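Long-range contacts in putative hemin transport system, substrate-binding protein (Burkholderia cenocepacia J2315, PDB 5GIZ), which binds heme in the periplasm and probably hands it on to a hemin import system of the inner membrane: residues Pro150-Val155 against Ala179-Ala184; Val207-Glu212 against Arg238-Leu243. All coordinates share one frame; numbering follows the deposited sequence.

Both contacts are parallel strand pairings in the mixed sheet of one lobe, with centres about 12 Å apart, and they are in series along the chain. They meet because strands 151-159 and 206-210 are neighbours: L153 O lies 2.8 Å from L208 N, and V155 N lies 3.0 Å from L208 O, both probable hydrogen bonds. Contact 1 is buried, yet on the sheet face bearing R151 and R182 a sulfate touches both guanidinium groups; its pairing with 182-183 is short, with two bridges. Contact 2 is partly buried and regular, with four bridges and five backbone bonds; its chemistry is mainly aliphatic, turning polar at the helix start near D211 and S242, both partly exposed.

Contact 1 (Pro150-Val155 against Ala179-Ala184); sequences PRVLFV and AGARNA. With SO4 (sulfate ion), chain D.
The guanidinium of R151 has N183 O over one face and the sulfate sulfur in its plane at the edge. R151 gives two bonds to that anion, NH2 of R151 to sulfate O4 at 2.9 Å and NH1 of R151 to sulfate O1 at 3.2 Å. Sulfate O1 also sits over one face of the R182 guanidinium, in a close approach of 2.6 Å to R182 NH2 in one of two modelled conformers. R151 NH1 stands above the same group, offset toward its rim and 4.1 Å from R182 NE; the anion, probably from the crystallisation liquor, would offset this like-charge approach. The R151 chain bends at chi3 (72°), letting NH2 donate 2.9 Å to A184 O along a bent path (130°) from above the carbonyl plane, while NE bonds to A202 O. R182 is instead extended.

Beneath these groups runs a short parallel pairing, R151 bridged to R182 and V152 to N183. R182 N donates to P150 O at 2.8 Å, V152 N to R182 O nearly along the C=O axis, and A184 N to V152 O at 174°. The 179-184 segment enters through a Schellman motif ending helix 171-178, with G180 at positive phi. A181 CB then packs on V152 CG2, beside I176 and L266. At the other end, a water donates to N183 OD1 (2.7 Å) and accepts from F154 N, while N183 ND2 bonds to D173 and A166 O. The N183 side chain is about 6 Å from that of A172, a heme contact in the heme-bound protein; no heme is bound here.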
# COMPACT_ATOMS: atom_id res chain seq x y z
N PRO A 150 -4.99 -17.40 12.00
CA PRO A 150 -5.85 -16.61 12.86
C PRO A 150 -6.71 -15.58 12.07
O PRO A 150 -6.35 -15.14 10.97
CB PRO A 150 -4.82 -15.92 13.78
CG PRO A 150 -3.62 -15.77 12.92
CD PRO A 150 -3.56 -17.06 12.15
N ARG A 151 -7.81 -15.15 12.70
CA ARG A 151 -8.72 -14.20 12.06
C ARG A 151 -8.30 -12.78 12.37
O ARG A 151 -8.17 -12.42 13.52
CB ARG A 151 -10.15 -14.44 12.51
CG ARG A 151 -10.66 -15.87 12.29
CD ARG A 151 -12.10 -16.02 12.76
NE ARG A 151 -13.01 -15.33 11.86
CZ ARG A 151 -13.48 -15.81 10.73
NH1 ARG A 151 -13.09 -16.99 10.26
NH2 ARG A 151 -14.28 -15.04 9.98
N VAL A 152 -8.06 -11.98 11.34
CA VAL A 152 -7.58 -10.62 11.50
C VAL A 152 -8.57 -9.66 10.87
O VAL A 152 -8.92 -9.83 9.70
CB VAL A 152 -6.21 -10.43 10.83
CG1 VAL A 152 -5.74 -8.99 10.97
CG2 VAL A 152 -5.19 -11.41 11.43
N LEU A 153 -8.99 -8.64 11.62
CA LEU A 153 -9.85 -7.55 11.16
C LEU A 153 -8.94 -6.38 10.84
O LEU A 153 -8.21 -5.97 11.73
CB LEU A 153 -10.74 -7.14 12.30
CG LEU A 153 -11.64 -5.93 12.03
CD1 LEU A 153 -12.67 -6.26 10.99
CD2 LEU A 153 -12.26 -5.43 13.34
N PHE A 154 -9.04 -5.86 9.62
CA PHE A 154 -8.37 -4.63 9.24
C PHE A 154 -9.31 -3.44 9.24
O PHE A 154 -10.27 -3.42 8.51
CB PHE A 154 -7.67 -4.71 7.85
CG PHE A 154 -6.95 -3.42 7.52
CD1 PHE A 154 -5.81 -3.10 8.16
CD2 PHE A 154 -7.50 -2.50 6.65
CE1 PHE A 154 -5.15 -1.90 7.95
CE2 PHE A 154 -6.82 -1.29 6.43
CZ PHE A 154 -5.69 -1.00 7.09
N VAL A 155 -9.01 -2.50 10.10
CA VAL A 155 -9.67 -1.22 10.17
C VAL A 155 -8.88 -0.19 9.39
O VAL A 155 -7.73 0.12 9.75
CB VAL A 155 -9.73 -0.74 11.63
CG1 VAL A 155 -10.31 0.68 11.71
CG2 VAL A 155 -10.56 -1.74 12.46
N ALA A 179 0.57 -13.11 5.14
CA ALA A 179 1.18 -13.28 6.43
C ALA A 179 0.71 -14.53 7.16
O ALA A 179 1.07 -14.69 8.34
CB ALA A 179 0.96 -12.06 7.29
N GLY A 180 -0.05 -15.41 6.51
CA GLY A 180 -0.43 -16.70 7.10
C GLY A 180 -1.69 -16.62 7.91
O GLY A 180 -1.97 -17.52 8.70
N ALA A 181 -2.46 -15.56 7.76
CA ALA A 181 -3.68 -15.36 8.50
C ALA A 181 -4.91 -15.38 7.59
O ALA A 181 -4.77 -15.62 6.39
CB ALA A 181 -3.60 -14.07 9.28
N ARG A 182 -6.08 -15.16 8.15
CA ARG A 182 -7.35 -15.14 7.40
C ARG A 182 -8.07 -13.83 7.68
O ARG A 182 -8.08 -13.35 8.81
CB ARG A 182 -8.24 -16.30 7.88
CG ARG A 182 -9.42 -16.69 7.01
CD ARG A 182 -10.10 -17.91 7.64
NE ARG A 182 -11.26 -18.43 6.92
CZ ARG A 182 -11.83 -19.61 7.17
NH1 ARG A 182 -11.36 -20.40 8.13
NH2 ARG A 182 -12.87 -20.01 6.44
N ASN A 183 -8.71 -13.24 6.68
CA ASN A 183 -9.51 -12.06 6.91
C ASN A 183 -10.74 -12.42 7.72
O ASN A 183 -11.51 -13.32 7.33
CB ASN A 183 -9.85 -11.40 5.57
CG ASN A 183 -10.43 -10.01 5.74
OD1 ASN A 183 -10.81 -9.60 6.83
ND2 ASN A 183 -10.51 -9.23 4.63
N ALA A 184 -10.91 -11.74 8.84
CA ALA A 184 -12.06 -12.01 9.73
C ALA A 184 -13.36 -11.61 9.03
O ALA A 184 -14.39 -12.20 9.25
CB ALA A 184 -11.92 -11.26 11.02
S SO4 D . -15.30 -17.68 7.32
O1 SO4 D . -13.83 -17.68 7.22
O2 SO4 D . -15.81 -17.87 5.96
O3 SO4 D . -15.73 -18.75 8.24
O4 SO4 D . -15.77 -16.37 7.84
O HOH W 1 -10.73 -7.05 7.72

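Contact 2 (Val207-Glu212 against Arg238-Leu243)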
# COMPACT_ATOMS: atom_id res chain seq x y z
N VAL A 207 -6.88 -7.20 15.89
CA VAL A 207 -7.25 -6.04 15.12
C VAL A 207 -5.98 -5.40 14.56
O VAL A 207 -5.08 -5.03 15.30
CB VAL A 207 -7.99 -5.01 15.97
CG1 VAL A 207 -8.30 -3.80 15.15
CG2 VAL A 207 -9.24 -5.60 16.61
N LEU A 208 -5.96 -5.24 13.25
CA LEU A 208 -4.89 -4.63 12.50
C LEU A 208 -5.39 -3.27 12.04
O LEU A 208 -6.51 -3.13 11.58
CB LEU A 208 -4.57 -5.47 11.28
CG LEU A 208 -3.45 -5.02 10.34
CD1 LEU A 208 -2.11 -5.01 11.09
CD2 LEU A 208 -3.39 -5.93 9.11
N ILE A 209 -4.54 -2.29 12.17
CA ILE A 209 -4.88 -0.90 11.82
C ILE A 209 -3.62 -0.19 11.37
O ILE A 209 -2.50 -0.50 11.82
CB ILE A 209 -5.56 -0.21 13.03
CG1 ILE A 209 -6.16 1.13 12.65
CG2 ILE A 209 -4.62 -0.06 14.18
CD1 ILE A 209 -7.03 1.69 13.76
N SER A 210 -3.75 0.79 10.50
CA SER A 210 -2.59 1.59 10.18
C SER A 210 -2.24 2.54 11.35
O SER A 210 -3.10 2.89 12.16
CB SER A 210 -2.74 2.38 8.89
OG SER A 210 -3.73 3.38 9.06
N ASP A 211 -0.98 2.97 11.35
CA ASP A 211 -0.55 3.99 12.30
C ASP A 211 -1.46 5.19 12.22
O ASP A 211 -1.87 5.73 13.29
CB ASP A 211 0.88 4.49 12.02
CG ASP A 211 1.92 3.41 12.17
OD1 ASP A 211 1.54 2.29 12.60
OD2 ASP A 211 3.11 3.68 11.85
N GLU A 212 -1.80 5.60 11.00
CA GLU A 212 -2.65 6.76 10.79
C GLU A 212 -4.05 6.56 11.36
O GLU A 212 -4.61 7.44 12.02
CB GLU A 212 -2.74 7.07 9.28
CG GLU A 212 -1.39 7.46 8.66
CD GLU A 212 -0.50 6.33 8.16
OE1 GLU A 212 -0.62 5.16 8.56
OE2 GLU A 212 0.41 6.65 7.37
N ARG A 238 -6.94 -7.81 24.23
CA ARG A 238 -6.41 -6.50 23.93
C ARG A 238 -5.32 -6.60 22.87
O ARG A 238 -4.22 -6.10 23.06
CB ARG A 238 -5.91 -5.79 25.17
CG ARG A 238 -7.00 -5.76 26.23
CD ARG A 238 -6.65 -4.83 27.36
NE ARG A 238 -6.66 -3.43 26.97
CZ ARG A 238 -7.72 -2.63 26.92
NH1 ARG A 238 -8.95 -3.08 27.17
NH2 ARG A 238 -7.55 -1.35 26.59
N ARG A 239 -5.65 -7.28 21.77
CA ARG A 239 -4.66 -7.65 20.73
C ARG A 239 -4.77 -6.78 19.47
O ARG A 239 -5.69 -6.91 18.68
CB ARG A 239 -4.86 -9.10 20.37
CG ARG A 239 -3.68 -9.80 19.86
CD ARG A 239 -4.04 -11.27 19.72
NE ARG A 239 -4.08 -12.10 20.92
CZ ARG A 239 -5.07 -12.96 21.23
NH1 ARG A 239 -6.22 -13.04 20.52
NH2 ARG A 239 -4.95 -13.77 22.30
N VAL A 240 -3.87 -5.83 19.40
CA VAL A 240 -3.82 -4.81 18.37
C VAL A 240 -2.45 -4.81 17.74
O VAL A 240 -1.44 -4.85 18.46
CB VAL A 240 -4.08 -3.41 19.01
CG1 VAL A 240 -3.99 -2.29 18.00
CG2 VAL A 240 -5.43 -3.41 19.70
N VAL A 241 -2.41 -4.72 16.40
CA VAL A 241 -1.17 -4.52 15.65
C VAL A 241 -1.33 -3.30 14.76
O VAL A 241 -2.32 -3.17 14.05
CB VAL A 241 -0.87 -5.72 14.74
CG1 VAL A 241 0.26 -5.42 13.79
CG2 VAL A 241 -0.54 -6.92 15.62
N SER A 242 -0.36 -2.40 14.84
CA SER A 242 -0.32 -1.24 13.93
C SER A 242 0.87 -1.36 12.99
O SER A 242 1.89 -1.95 13.36
CB SER A 242 -0.30 0.07 14.73
OG SER A 242 0.82 0.18 15.56
N LEU A 243 0.73 -0.78 11.80
CA LEU A 243 1.83 -0.60 10.89
C LEU A 243 1.52 0.65 10.03
O LEU A 243 0.37 0.97 9.77
CB LEU A 243 2.07 -1.88 10.06
CG LEU A 243 3.38 -1.95 9.28
CD1 LEU A 243 4.59 -1.96 10.19
CD2 LEU A 243 3.42 -3.20 8.43
O HOH W 2 3.24 0.85 13.98
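Five backbone bonds make the first shell between V207-E212 and R238-L243. V207 N donates to R239 O at 174°, and V241 N to V207 O in the carbonyl plane. I209 N then reaches V241 O at 3.0 Å, nearly along the C=O axis, and L243 N closes on I209 O at a longer 3.2 Å. The fifth, D211 N to L243 O (2.9 Å), comes from above the carbonyl plane, as the chain is already turning into helix 211-217. Parallel register follows, V207 opposite V240 through S210 opposite L243, the strand axes 4.8 Å apart.

On one face the L208 and V241 side chains cross obliquely, CD1 to CG1 at 3.6 Å; L208 has CG anti to the backbone N. On the other, I209 CG2 lies 4.5 Å from V240 CG1. Beyond the strand end, D211 OD1 reaches back to S242 CB and comes within 3.0 Å of L243 C, a close contact; a water donates to that OD1 (2.6 Å) while hydrogen-bonding S242 OG.

S210 is the N-cap, its OG bonded to G213 N, and E212 OE1 takes A245 N. The largely helical link between the strands makes a beta-alpha-beta crossover. Helix 255-269 packs on L208 and V241, helix 220-225 on I209 and V240, and strand 151-159 flanks 206-210.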